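Local coordinates for protein naphthalene dioxygenase large subunit (Rhodococcus sp., PDB 2B1X) that serves as the large subunit of a Rieske-type non-haem iron oxygenase, housing a [2Fe-2S] cluster in one domain and a mononuclear iron in another, at residues G83-R89 and D139-M145; D76-R82 and S116-S120; E57-V63 and A98-T103; I41-A45 and G157-P161. One frame throughout, in Å; residues are numbered along the deposited sequence.

Contact 1 of 4, residues G83-R89 and D139-M145; sequences GHLNACR and DWNLRPM. With FES (Fe2/s2 (inorganic) cluster), chain H.
Arg89 reaches across to Trp140, Asn141 and Arg143, and around it the contact is tightest. Bent at both chi2 and chi3, its chain folds over the backbone of 140-141 and brings NH1 to Asn141 O at 2.7 Å; that oxygen lies at the guanidinium edge, and the donor in turn lies in the carbonyl plane. One guanidinium face carries Arg143 CG, and the opposite face lies against Trp140 CE3, which is 3.5 Å from Arg89 NH2, with the two planes 53° apart. Held flat in this way, the group passes its second amino nitrogen to Glu392 of the second subunit. Trp140 O, buried here, finds no polar partner in the model.

Between Arg89 and the far end a water joins Leu85 O, Ala87 O and Arg143 N. There a single, well-bonded backbone bridge forms, Met145 N bonding Gly83 O at 2.9 Å and Leu85 N bonding Arg143 O at 2.8 Å. Beside it Leu142 CD1 lies over a face of the His84 ring, 3.9 Å from His84 CB. The loose side is at Pro144, which turns its ring to solvent, and at a second water linking His84 ND1 to Leu142 O. Cys88 SG binds an iron of the cluster at 2.3 Å, alongside Cys108, an arrangement typical of the cluster-binding loops of a Rieske [2Fe-2S] domain.

Contact 2 of 4, residues D76-R82 and S116-S120; sequences DEGGEIR and SNTGS
Asn117 and Asp76 meet where two type I turns, 76-79 and 116-119, lean on one another, and Asn117, Thr118 and Asp76 bury the largest areas. The Asn117 amide works in both directions against a single residue. Its OD1 takes the backbone N of Glu77 at 3.0 Å, the donor standing 40° above the carbonyl plane, while ND2 gives a longer bond of 3.3 Å to Glu77 OE2 on the anti side of the carboxylate. With CG set between the backbone N and carbonyl carbon (chi1 54°), the amide swings toward 76-77, and ND2 also serves Thr103 O, so its rotation is fixed from several sides. Glu77, bent at chi2, crosses the amide at about a right angle and brings CG against both amide heteroatoms.

Asp76 presents CB to Asn117 OD1 at 3.4 Å, but its carboxylate is engaged mainly within its own segment. OD1 receives Gly78 N, an Asx turn, and Glu80 N from opposite faces of its plane; OD2 forms a salt bridge with Arg82 NE at 2.8 Å. Thr118 takes part through both OG1, which lies 3.6 Å from Asp76 OD2, and its backbone O. That oxygen lies over one face of the Arg82 guanidinium, 3.3 Å from Arg82 NH1 without the angle for a hydrogen bond, and Glu80 OE2 occupies the opposite face. The arginine is thus flanked by oxygens, which should favour its charge.

The first turn joins strands 69-75 and 81-85, and the second joins strands 114-116 and 121-123, bringing two hairpin ends of the Rieske domain together.

Contact 3 of 4, residues E57-V63 and A98-T103; sequences ERGDYVV and AEMGNT
Tyr61 lies across Gly101 on the neighbouring strand, and its side chain can be followed outward atom by atom. From CB, a chi1 of 69° places CG between the backbone N and the carbonyl carbon, folding the ring back over strand 100-102 instead of letting it stand off the sheet. CD2 then comes to 3.4 Å from Gly101 O, while CD1 on the other flank passes Met100 CA and Gly101 N. Farther out, CE2 meets Gly101 C at 3.4 Å and CE1 meets Met100 C. Gly101 N lies over the ring centre, with CZ 3.6 Å from it. The CA of the glycine completes the overlap as a CH-pi contact, 4.0 Å from the ring centroid, the bare backbone allowing the ring to settle flat. At the tip, Tyr61 OH touches Ala98 CB at 3.6 Å. The hydroxyl also shares a hydrogen bond with a water.

The opposite face of the sheet carries polar chemistry at one end and apolar at the other. Asn102 ND2 binds Asp60 OD1 at 2.9 Å, almost straight (175°), with carboxylate and amide planes nearly perpendicular; the same ND2 also bonds Arg58 O in the type II turn 57-60. Farther along, Val62 CG1 packs on Met100 CB at 3.9 Å.

Phe106 meets the tyrosine ring edge-to-face, and a chain of the small subunit receives Glu99 through two threonine hydroxyls. Tyr61 and Gly101 form the hydrogen-bonded pair of an antiparallel register, Val63 N adding a bond to Glu99 O: an edge-strand pairing in the four-stranded antiparallel sheet of the Rieske domain.

Contact 4 of 4, residues I41-A45 and G157-P161; sequences IFGHA and GSLDP
His44 and Ser158 provide the sole direct hydrogen bond between two segments that otherwise communicate largely through two bridging waters. Ser158 OG donates to His44 O at 2.9 Å, approaching well above the carbonyl plane (54° out of it). The same hydroxyl accepts Asp160 N at 3.1 Å, closing an ST turn, so that a single oxygen shapes its own loop and grips the facing one. With OG anti to the backbone N (chi1 165°), the hydroxyl is carried to the side where the 41-45 turn presents its carbonyls.

One water stands between the backbones, giving hydrogens to Phe42 O and to Ala45 O, the latter at 2.6 Å, and taking one from Leu159 N at 2.8 Å. Another bridges His44 O and Asp160 OD2. Next to these, Leu159 offers CB to Gly43 O at 3.5 Å and CD2 to Phe42 O.

Asp160 brings OD2 to the edge of the His44 ring, 3.3 Å from His44 CD2, with the ring and carboxylate planes almost perpendicular. Other polar atoms of the pair look outward: His44 ND1 bonds Glu39 O, and Asp160 OD1 receives His162 N. Outside the pair, Phe42 stacks edge-to-face on Trp203, and Ile41 packs on helix 422-436.

The chemistry implies a joint in which the carbonyls of Phe42, His44 and Ala45 are satisfied by a hydroxyl or by ordered waters, while the nearby carboxylate would probably polarise the imidazole without forming a direct bond to it.

How the contacts relate
Contacts 1, 2 and 3 lie in the Rieske domain; contact 4, nearer the centre of the chain, closes the long loop in which they are nested. It is the buried one of the four; the others are only partly buried. Contacts 1 and 2 share strand 81-85 and meet where His84 NE2 reaches Asn117 O; contact 3 pairs the far edge of that sheet and joins contact 2 through Arg58 and Glu77 O. Met145 packs contact 1 against contact 4. Their chemistry differs accordingly: an arginine sandwiched between side chains near a cluster-binding cysteine, charge and amide at the turns, regular strand pairing in 57-63 with 98-103, and bridging water in 41-45 with 157-161.

Contact 1 of 4, residues G83-R89 and D139-M145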
loop_
_atom_site.group_PDB
_atom_site.type_symbol
_atom_site.label_atom_id
_atom_site.label_comp_id
_atom_site.label_asym_id
_atom_site.label_seq_id
_atom_site.Cartn_x
_atom_site.Cartn_y
_atom_site.Cartn_z
ATOM N N GLY A 83 -0.262 33.576 2.840
ATOM C CA GLY A 83 -0.533 32.159 2.945
ATOM C C GLY A 83 -1.934 31.923 2.382
ATOM O O GLY A 83 -2.903 32.416 2.945
ATOM N N HIS A 84 -2.010 31.195 1.260
ATOM C CA HIS A 84 -3.251 30.929 0.540
ATOM C C HIS A 84 -3.548 29.457 0.535
ATOM O O HIS A 84 -2.695 28.677 0.124
ATOM C CB HIS A 84 -3.098 31.258 -0.950
ATOM C CG HIS A 84 -2.596 32.628 -1.256
ATOM N ND1 HIS A 84 -3.262 33.779 -0.865
ATOM C CD2 HIS A 84 -1.535 33.032 -1.990
ATOM C CE1 HIS A 84 -2.597 34.831 -1.303
ATOM N NE2 HIS A 84 -1.563 34.405 -2.008
ATOM N N LEU A 85 -4.766 29.055 0.894
ATOM C CA LEU A 85 -5.173 27.676 0.714
ATOM C C LEU A 85 -5.053 27.303 -0.766
ATOM O O LEU A 85 -5.597 28.002 -1.648
ATOM C CB LEU A 85 -6.625 27.441 1.217
ATOM C CG LEU A 85 -7.162 26.000 1.081
ATOM C CD1 LEU A 85 -6.487 25.114 2.129
ATOM C CD2 LEU A 85 -8.707 25.957 1.237
ATOM N N ASN A 86 -4.368 26.195 -1.050
ATOM C CA ASN A 86 -4.075 25.811 -2.424
ATOM C C ASN A 86 -5.229 25.063 -3.097
ATOM O O ASN A 86 -5.085 23.913 -3.556
ATOM C CB ASN A 86 -2.793 24.995 -2.473
ATOM C CG ASN A 86 -2.301 24.766 -3.890
ATOM O OD1 ASN A 86 -2.714 25.455 -4.816
ATOM N ND2 ASN A 86 -1.439 23.760 -4.067
ATOM N N ALA A 87 -6.367 25.741 -3.172
ATOM C CA ALA A 87 -7.631 25.138 -3.574
ATOM C C ALA A 87 -8.418 26.222 -4.246
ATOM O O ALA A 87 -8.830 27.179 -3.592
ATOM C CB ALA A 87 -8.396 24.582 -2.349
ATOM N N CYS A 88 -8.621 26.081 -5.556
ATOM C CA CYS A 88 -9.432 26.996 -6.341
ATOM C C CYS A 88 -10.828 27.108 -5.730
ATOM O O CYS A 88 -11.381 26.118 -5.235
ATOM C CB CYS A 88 -9.525 26.485 -7.789
ATOM S SG CYS A 88 -10.439 27.589 -8.904
ATOM N N ARG A 89 -11.388 28.313 -5.747
ATOM C CA ARG A 89 -12.658 28.601 -5.100
ATOM C C ARG A 89 -13.837 28.063 -5.907
ATOM O O ARG A 89 -14.949 28.030 -5.417
ATOM C CB ARG A 89 -12.814 30.127 -4.918
ATOM C CG ARG A 89 -11.772 30.754 -3.943
ATOM C CD ARG A 89 -11.794 30.171 -2.528
ATOM N NE ARG A 89 -13.133 30.218 -1.934
ATOM C CZ ARG A 89 -13.657 31.274 -1.296
ATOM N NH1 ARG A 89 -12.976 32.419 -1.175
ATOM N NH2 ARG A 89 -14.890 31.196 -0.785
ATOM N N ASP A 139 -15.424 38.235 -3.733
ATOM C CA ASP A 139 -15.986 37.191 -2.866
ATOM C C ASP A 139 -15.343 35.814 -3.056
ATOM O O ASP A 139 -15.551 34.910 -2.253
ATOM C CB ASP A 139 -17.489 37.067 -3.052
ATOM C CG ASP A 139 -18.247 38.188 -2.364
ATOM O OD1 ASP A 139 -19.477 38.328 -2.589
ATOM O OD2 ASP A 139 -17.692 38.973 -1.583
ATOM N N TRP A 140 -14.559 35.661 -4.114
ATOM C CA TRP A 140 -13.949 34.369 -4.422
ATOM C C TRP A 140 -12.435 34.405 -4.586
ATOM O O TRP A 140 -11.886 33.689 -5.445
ATOM C CB TRP A 140 -14.649 33.743 -5.633
ATOM C CG TRP A 140 -16.141 33.741 -5.380
ATOM C CD1 TRP A 140 -17.032 34.676 -5.785
ATOM C CD2 TRP A 140 -16.881 32.800 -4.582
ATOM N NE1 TRP A 140 -18.283 34.380 -5.306
ATOM C CE2 TRP A 140 -18.219 33.247 -4.547
ATOM C CE3 TRP A 140 -16.538 31.647 -3.857
ATOM C CZ2 TRP A 140 -19.227 32.555 -3.875
ATOM C CZ3 TRP A 140 -17.549 30.948 -3.191
ATOM C CH2 TRP A 140 -18.870 31.404 -3.208
ATOM N N ASN A 141 -11.770 35.183 -3.724
ATOM C CA ASN A 141 -10.311 35.182 -3.613
ATOM C C ASN A 141 -9.867 33.860 -2.994
ATOM O O ASN A 141 -10.675 33.170 -2.370
ATOM C CB ASN A 141 -9.822 36.361 -2.746
ATOM C CG ASN A 141 -10.156 37.729 -3.378
ATOM O OD1 ASN A 141 -10.468 37.810 -4.577
ATOM N ND2 ASN A 141 -10.078 38.806 -2.571
ATOM N N LEU A 142 -8.598 33.511 -3.158
ATOM C CA LEU A 142 -8.060 32.326 -2.484
ATOM C C LEU A 142 -8.241 32.523 -0.986
ATOM O O LEU A 142 -8.055 33.651 -0.459
ATOM C CB LEU A 142 -6.564 32.151 -2.823
ATOM C CG LEU A 142 -6.235 31.800 -4.284
ATOM C CD1 LEU A 142 -4.707 31.723 -4.497
ATOM C CD2 LEU A 142 -6.911 30.506 -4.748
ATOM N N ARG A 143 -8.603 31.443 -0.297
ATOM C CA ARG A 143 -8.827 31.529 1.157
ATOM C C ARG A 143 -7.528 31.740 1.923
ATOM O O ARG A 143 -6.609 30.929 1.829
ATOM C CB ARG A 143 -9.554 30.305 1.703
ATOM C CG ARG A 143 -10.926 30.113 1.111
ATOM C CD ARG A 143 -11.612 28.850 1.605
ATOM N NE ARG A 143 -12.033 28.986 3.006
ATOM C CZ ARG A 143 -12.237 27.964 3.812
ATOM N NH1 ARG A 143 -12.050 26.729 3.362
ATOM N NH2 ARG A 143 -12.641 28.175 5.061
ATOM N N PRO A 144 -7.467 32.812 2.705
ATOM C CA PRO A 144 -6.270 33.103 3.481
ATOM C C PRO A 144 -6.127 32.099 4.626
ATOM O O PRO A 144 -7.130 31.563 5.122
ATOM C CB PRO A 144 -6.539 34.517 4.047
ATOM C CG PRO A 144 -7.794 35.005 3.455
ATOM C CD PRO A 144 -8.538 33.808 2.923
ATOM N N MET A 145 -4.886 31.811 4.987
ATOM C CA MET A 145 -4.572 31.245 6.308
ATOM C C MET A 145 -5.248 32.152 7.354
ATOM O O MET A 145 -5.016 33.357 7.350
ATOM C CB MET A 145 -3.051 31.267 6.507
ATOM C CG MET A 145 -2.545 30.810 7.894
ATOM S SD MET A 145 -2.954 29.033 8.116
ATOM C CE MET A 145 -1.653 28.375 7.020
HETATM FE FE1 FES H . -12.885 25.582 -11.991
HETATM FE FE2 FES H . -10.493 26.151 -10.748
HETATM S S1 FES H . -11.396 27.186 -12.493
HETATM S S2 FES H . -11.875 24.428 -10.378
HETATM O O HOH W 1 -5.544 34.565 0.508
HETATM O O HOH W 2 -8.371 28.804 -1.518
#

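Contact 2 of 4, residues D76-R82 and S116-S120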
loop_
_atom_site.group_PDB
_atom_site.type_symbol
_atom_site.label_atom_id
_atom_site.label_comp_id
_atom_site.label_asym_id
_atom_site.label_seq_id
_atom_site.Cartn_x
_atom_site.Cartn_y
_atom_site.Cartn_z
ATOM N N ASP A 76 4.249 38.346 -2.269
ATOM C CA ASP A 76 3.416 38.763 -3.413
ATOM C C ASP A 76 4.045 39.922 -4.184
ATOM O O ASP A 76 5.149 40.392 -3.829
ATOM C CB ASP A 76 1.942 39.011 -3.020
ATOM C CG ASP A 76 1.727 40.272 -2.189
ATOM O OD1 ASP A 76 2.621 41.167 -2.093
ATOM O OD2 ASP A 76 0.657 40.436 -1.575
ATOM N N GLU A 77 3.357 40.392 -5.224
ATOM C CA GLU A 77 3.919 41.454 -6.070
ATOM C C GLU A 77 4.076 42.820 -5.361
ATOM O O GLU A 77 4.805 43.674 -5.846
ATOM C CB GLU A 77 3.193 41.554 -7.423
ATOM C CG GLU A 77 3.269 40.255 -8.240
ATOM C CD GLU A 77 4.614 40.017 -8.943
ATOM O OE1 GLU A 77 4.926 40.770 -9.897
ATOM O OE2 GLU A 77 5.352 39.077 -8.560
ATOM N N GLY A 78 3.430 42.987 -4.202
ATOM C CA GLY A 78 3.627 44.148 -3.341
ATOM C C GLY A 78 4.625 43.937 -2.215
ATOM O O GLY A 78 4.861 44.856 -1.417
ATOM N N GLY A 79 5.219 42.741 -2.141
ATOM C CA GLY A 79 6.240 42.445 -1.144
ATOM C C GLY A 79 5.707 41.886 0.169
ATOM O O GLY A 79 6.464 41.729 1.129
ATOM N N GLU A 80 4.409 41.611 0.218
ATOM C CA GLU A 80 3.763 41.102 1.420
ATOM C C GLU A 80 3.815 39.568 1.477
ATOM O O GLU A 80 3.709 38.908 0.452
ATOM C CB GLU A 80 2.302 41.570 1.457
ATOM C CG GLU A 80 1.603 41.310 2.796
ATOM C CD GLU A 80 0.183 41.857 2.868
ATOM O OE1 GLU A 80 -0.017 43.075 2.569
ATOM O OE2 GLU A 80 -0.736 41.057 3.229
ATOM N N ILE A 81 3.966 39.006 2.674
ATOM C CA ILE A 81 3.965 37.552 2.831
ATOM C C ILE A 81 2.520 37.123 2.948
ATOM O O ILE A 81 1.791 37.658 3.776
ATOM C CB ILE A 81 4.754 37.065 4.085
ATOM C CG1 ILE A 81 6.229 37.490 4.035
ATOM C CG2 ILE A 81 4.605 35.528 4.251
ATOM C CD1 ILE A 81 7.014 36.962 2.873
ATOM N N ARG A 82 2.144 36.145 2.120
ATOM C CA ARG A 82 0.808 35.578 2.064
ATOM C C ARG A 82 0.852 34.096 2.322
ATOM O O ARG A 82 1.871 33.455 2.050
ATOM C CB ARG A 82 0.210 35.760 0.666
ATOM C CG ARG A 82 0.160 37.178 0.218
ATOM C CD ARG A 82 -1.006 37.935 0.802
ATOM N NE ARG A 82 -1.028 39.344 0.410
ATOM C CZ ARG A 82 -2.127 40.088 0.430
ATOM N NH1 ARG A 82 -3.293 39.546 0.814
ATOM N NH2 ARG A 82 -2.072 41.370 0.062
ATOM N N SER A 116 -4.096 36.611 -8.729
ATOM C CA SER A 116 -2.826 37.252 -8.335
ATOM C C SER A 116 -2.161 36.475 -7.218
ATOM O O SER A 116 -2.844 35.814 -6.431
ATOM C CB SER A 116 -3.099 38.681 -7.874
ATOM O OG SER A 116 -1.905 39.347 -7.557
ATOM N N ASN A 117 -0.828 36.580 -7.098
ATOM C CA ASN A 117 -0.143 36.001 -5.934
ATOM C C ASN A 117 -0.500 36.739 -4.633
ATOM O O ASN A 117 -0.194 36.302 -3.529
ATOM C CB ASN A 117 1.383 35.902 -6.144
ATOM C CG ASN A 117 2.009 37.205 -6.531
ATOM O OD1 ASN A 117 1.445 38.289 -6.324
ATOM N ND2 ASN A 117 3.203 37.116 -7.108
ATOM N N THR A 118 -1.178 37.855 -4.809
ATOM C CA THR A 118 -1.882 38.565 -3.752
ATOM C C THR A 118 -3.038 37.698 -3.155
ATOM O O THR A 118 -3.475 37.879 -2.003
ATOM C CB THR A 118 -2.480 39.790 -4.486
ATOM O OG1 THR A 118 -1.793 40.994 -4.133
ATOM C CG2 THR A 118 -3.910 39.982 -4.160
ATOM N N GLY A 119 -3.552 36.778 -3.965
ATOM C CA GLY A 119 -4.741 35.989 -3.597
ATOM C C GLY A 119 -6.020 36.426 -4.308
ATOM O O GLY A 119 -7.015 35.685 -4.340
ATOM N N SER A 120 -6.020 37.635 -4.869
ATOM C CA SER A 120 -7.218 38.169 -5.529
ATOM C C SER A 120 -7.533 37.423 -6.819
ATOM O O SER A 120 -6.636 37.203 -7.651
ATOM C CB SER A 120 -7.057 39.660 -5.857
ATOM O OG SER A 120 -6.949 40.426 -4.669
#

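Contact 3 of 4, residues E57-V63 and A98-T103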
loop_
_atom_site.group_PDB
_atom_site.type_symbol
_atom_site.label_atom_id
_atom_site.label_comp_id
_atom_site.label_asym_id
_atom_site.label_seq_id
_atom_site.Cartn_x
_atom_site.Cartn_y
_atom_site.Cartn_z
ATOM N N GLU A 57 12.316 36.832 -3.061
ATOM C CA GLU A 57 11.935 37.725 -4.154
ATOM C C GLU A 57 10.426 37.754 -4.340
ATOM O O GLU A 57 9.725 36.775 -4.037
ATOM C CB GLU A 57 12.530 37.239 -5.476
ATOM C CG GLU A 57 14.039 37.153 -5.523
ATOM C CD GLU A 57 14.691 38.484 -5.260
ATOM O OE1 GLU A 57 14.329 39.472 -5.962
ATOM O OE2 GLU A 57 15.557 38.533 -4.354
ATOM N N ARG A 58 9.927 38.866 -4.869
ATOM C CA ARG A 58 8.522 38.993 -5.179
ATOM C C ARG A 58 8.113 37.918 -6.209
ATOM O O ARG A 58 8.774 37.722 -7.230
ATOM C CB ARG A 58 8.219 40.413 -5.665
ATOM C CG ARG A 58 8.476 41.458 -4.562
ATOM C CD ARG A 58 7.887 42.817 -4.855
ATOM N NE ARG A 58 8.169 43.750 -3.776
ATOM C CZ ARG A 58 7.633 44.953 -3.669
ATOM N NH1 ARG A 58 6.760 45.384 -4.589
ATOM N NH2 ARG A 58 7.974 45.735 -2.651
ATOM N N GLY A 59 7.045 37.193 -5.910
ATOM C CA GLY A 59 6.636 36.076 -6.751
ATOM C C GLY A 59 7.078 34.697 -6.265
ATOM O O GLY A 59 6.497 33.664 -6.683
ATOM N N ASP A 60 8.115 34.660 -5.423
ATOM C CA ASP A 60 8.619 33.409 -4.830
ATOM C C ASP A 60 7.519 32.741 -3.977
ATOM O O ASP A 60 6.761 33.413 -3.254
ATOM C CB ASP A 60 9.835 33.662 -3.949
ATOM C CG ASP A 60 11.129 33.937 -4.736
ATOM O OD1 ASP A 60 11.173 33.828 -5.984
ATOM O OD2 ASP A 60 12.183 34.295 -4.174
ATOM N N TYR A 61 7.437 31.421 -4.069
ATOM C CA TYR A 61 6.510 30.676 -3.233
ATOM C C TYR A 61 7.033 29.284 -2.924
ATOM O O TYR A 61 7.818 28.728 -3.699
ATOM C CB TYR A 61 5.143 30.566 -3.937
ATOM C CG TYR A 61 5.166 29.683 -5.155
ATOM C CD1 TYR A 61 4.965 28.294 -5.039
ATOM C CD2 TYR A 61 5.360 30.230 -6.427
ATOM C CE1 TYR A 61 4.992 27.465 -6.171
ATOM C CE2 TYR A 61 5.353 29.437 -7.566
ATOM C CZ TYR A 61 5.180 28.050 -7.435
ATOM O OH TYR A 61 5.173 27.240 -8.550
ATOM N N VAL A 62 6.549 28.717 -1.813
ATOM C CA VAL A 62 6.748 27.312 -1.484
ATOM C C VAL A 62 5.355 26.793 -1.091
ATOM O O VAL A 62 4.501 27.577 -0.688
ATOM C CB VAL A 62 7.771 27.086 -0.329
ATOM C CG1 VAL A 62 9.206 27.475 -0.760
ATOM C CG2 VAL A 62 7.395 27.853 0.955
ATOM N N VAL A 63 5.130 25.502 -1.263
ATOM C CA VAL A 63 3.884 24.869 -0.832
ATOM C C VAL A 63 4.102 24.063 0.468
ATOM O O VAL A 63 4.881 23.116 0.497
ATOM C CB VAL A 63 3.290 24.002 -1.933
ATOM C CG1 VAL A 63 1.990 23.326 -1.432
ATOM C CG2 VAL A 63 2.988 24.861 -3.215
ATOM N N ALA A 98 3.393 22.594 -8.197
ATOM C CA ALA A 98 4.834 22.537 -7.920
ATOM C C ALA A 98 5.089 22.700 -6.406
ATOM O O ALA A 98 4.214 23.170 -5.696
ATOM C CB ALA A 98 5.569 23.618 -8.702
ATOM N N GLU A 99 6.269 22.328 -5.923
ATOM C CA GLU A 99 6.585 22.422 -4.497
ATOM C C GLU A 99 7.139 23.809 -4.147
ATOM O O GLU A 99 7.114 24.233 -3.006
ATOM C CB GLU A 99 7.586 21.323 -4.097
ATOM C CG GLU A 99 6.987 19.926 -4.216
ATOM C CD GLU A 99 7.977 18.782 -3.980
ATOM O OE1 GLU A 99 8.816 18.884 -3.066
ATOM O OE2 GLU A 99 7.866 17.750 -4.682
ATOM N N MET A 100 7.601 24.507 -5.170
ATOM C CA MET A 100 8.180 25.844 -5.054
ATOM C C MET A 100 8.397 26.425 -6.441
ATOM O O MET A 100 8.324 25.699 -7.448
ATOM C CB MET A 100 9.493 25.814 -4.254
ATOM C CG MET A 100 10.522 24.832 -4.758
ATOM S SD MET A 100 12.055 24.811 -3.732
ATOM C CE MET A 100 13.155 24.816 -4.966
ATOM N N GLY A 101 8.651 27.735 -6.506
ATOM C CA GLY A 101 8.800 28.413 -7.781
ATOM C C GLY A 101 8.672 29.921 -7.653
ATOM O O GLY A 101 8.707 30.476 -6.559
ATOM N N ASN A 102 8.492 30.580 -8.783
ATOM C CA ASN A 102 8.233 32.010 -8.809
ATOM C C ASN A 102 7.186 32.245 -9.876
ATOM O O ASN A 102 7.311 31.759 -11.005
ATOM C CB ASN A 102 9.516 32.814 -9.120
ATOM C CG ASN A 102 9.271 34.313 -9.191
ATOM O OD1 ASN A 102 8.700 34.821 -10.166
ATOM N ND2 ASN A 102 9.716 35.040 -8.166
ATOM N N THR A 103 6.132 32.963 -9.495
ATOM C CA THR A 103 5.090 33.370 -10.401
ATOM C C THR A 103 4.369 34.642 -9.926
ATOM O O THR A 103 4.272 34.915 -8.726
ATOM C CB THR A 103 4.101 32.186 -10.669
ATOM O OG1 THR A 103 3.262 32.548 -11.751
ATOM C CG2 THR A 103 3.128 31.931 -9.503
HETATM O O HOH W 3 5.767 28.782 -10.884
#

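Contact 4 of 4, residues I41-A45 and G157-P161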
loop_
_atom_site.group_PDB
_atom_site.type_symbol
_atom_site.label_atom_id
_atom_site.label_comp_id
_atom_site.label_asym_id
_atom_site.label_seq_id
_atom_site.Cartn_x
_atom_site.Cartn_y
_atom_site.Cartn_z
ATOM N N ILE A 41 -5.253 19.923 18.237
ATOM C CA ILE A 41 -3.911 20.521 18.184
ATOM C C ILE A 41 -3.682 21.299 16.894
ATOM O O ILE A 41 -3.478 22.487 16.953
ATOM C CB ILE A 41 -2.771 19.473 18.419
ATOM C CG1 ILE A 41 -2.497 19.320 19.923
ATOM C CG2 ILE A 41 -1.500 19.921 17.787
ATOM C CD1 ILE A 41 -3.473 18.478 20.638
ATOM N N PHE A 42 -3.769 20.628 15.742
ATOM C CA PHE A 42 -3.351 21.228 14.474
ATOM C C PHE A 42 -4.339 22.236 13.914
ATOM O O PHE A 42 -3.968 23.087 13.094
ATOM C CB PHE A 42 -2.894 20.156 13.459
ATOM C CG PHE A 42 -1.631 19.440 13.889
ATOM C CD1 PHE A 42 -1.691 18.132 14.408
ATOM C CD2 PHE A 42 -0.400 20.083 13.846
ATOM C CE1 PHE A 42 -0.571 17.498 14.852
ATOM C CE2 PHE A 42 0.764 19.446 14.282
ATOM C CZ PHE A 42 0.694 18.155 14.788
ATOM N N GLY A 43 -5.582 22.171 14.385
ATOM C CA GLY A 43 -6.552 23.194 14.063
ATOM C C GLY A 43 -6.517 24.423 14.963
ATOM O O GLY A 43 -7.235 25.392 14.701
ATOM N N HIS A 44 -5.666 24.421 15.995
ATOM C CA HIS A 44 -5.610 25.569 16.892
ATOM C C HIS A 44 -4.218 26.170 17.067
ATOM O O HIS A 44 -4.069 27.374 17.083
ATOM C CB HIS A 44 -6.224 25.202 18.238
ATOM C CG HIS A 44 -7.708 25.050 18.179
ATOM N ND1 HIS A 44 -8.328 23.864 17.831
ATOM C CD2 HIS A 44 -8.699 25.949 18.379
ATOM C CE1 HIS A 44 -9.638 24.040 17.830
ATOM N NE2 HIS A 44 -9.889 25.294 18.173
ATOM N N ALA A 45 -3.201 25.323 17.163
ATOM C CA ALA A 45 -1.852 25.753 17.473
ATOM C C ALA A 45 -1.221 26.499 16.317
ATOM O O ALA A 45 -1.719 26.449 15.196
ATOM C CB ALA A 45 -0.996 24.541 17.834
ATOM N N GLY A 157 1.599 29.585 10.828
ATOM C CA GLY A 157 0.181 29.758 10.607
ATOM C C GLY A 157 -0.658 29.009 11.603
ATOM O O GLY A 157 -0.231 27.993 12.210
ATOM N N SER A 158 -1.853 29.522 11.815
ATOM C CA SER A 158 -2.822 28.841 12.660
ATOM C C SER A 158 -4.154 28.804 11.921
ATOM O O SER A 158 -4.532 29.763 11.228
ATOM C CB SER A 158 -2.964 29.519 14.032
ATOM O OG SER A 158 -4.139 29.044 14.684
ATOM N N LEU A 159 -4.859 27.695 12.071
ATOM C CA LEU A 159 -6.179 27.541 11.466
ATOM C C LEU A 159 -7.295 28.259 12.242
ATOM O O LEU A 159 -8.454 28.308 11.785
ATOM C CB LEU A 159 -6.486 26.042 11.333
ATOM C CG LEU A 159 -6.266 25.404 9.959
ATOM C CD1 LEU A 159 -5.458 26.247 8.922
ATOM C CD2 LEU A 159 -5.788 23.957 10.042
ATOM N N ASP A 160 -6.951 28.785 13.419
ATOM C CA ASP A 160 -7.911 29.367 14.350
ATOM C C ASP A 160 -7.861 30.904 14.245
ATOM O O ASP A 160 -6.830 31.529 14.543
ATOM C CB ASP A 160 -7.589 28.875 15.769
ATOM C CG ASP A 160 -8.510 29.455 16.841
ATOM O OD1 ASP A 160 -9.475 30.203 16.537
ATOM O OD2 ASP A 160 -8.339 29.167 18.034
ATOM N N PRO A 161 -8.938 31.505 13.749
ATOM C CA PRO A 161 -8.986 32.960 13.588
ATOM C C PRO A 161 -8.900 33.690 14.922
ATOM O O PRO A 161 -8.489 34.853 14.933
ATOM C CB PRO A 161 -10.343 33.202 12.886
ATOM C CG PRO A 161 -11.095 31.992 13.048
ATOM C CD PRO A 161 -10.165 30.854 13.275
HETATM O O HOH W 4 -3.629 25.751 13.591
HETATM O O HOH W 5 -5.629 28.634 19.158
#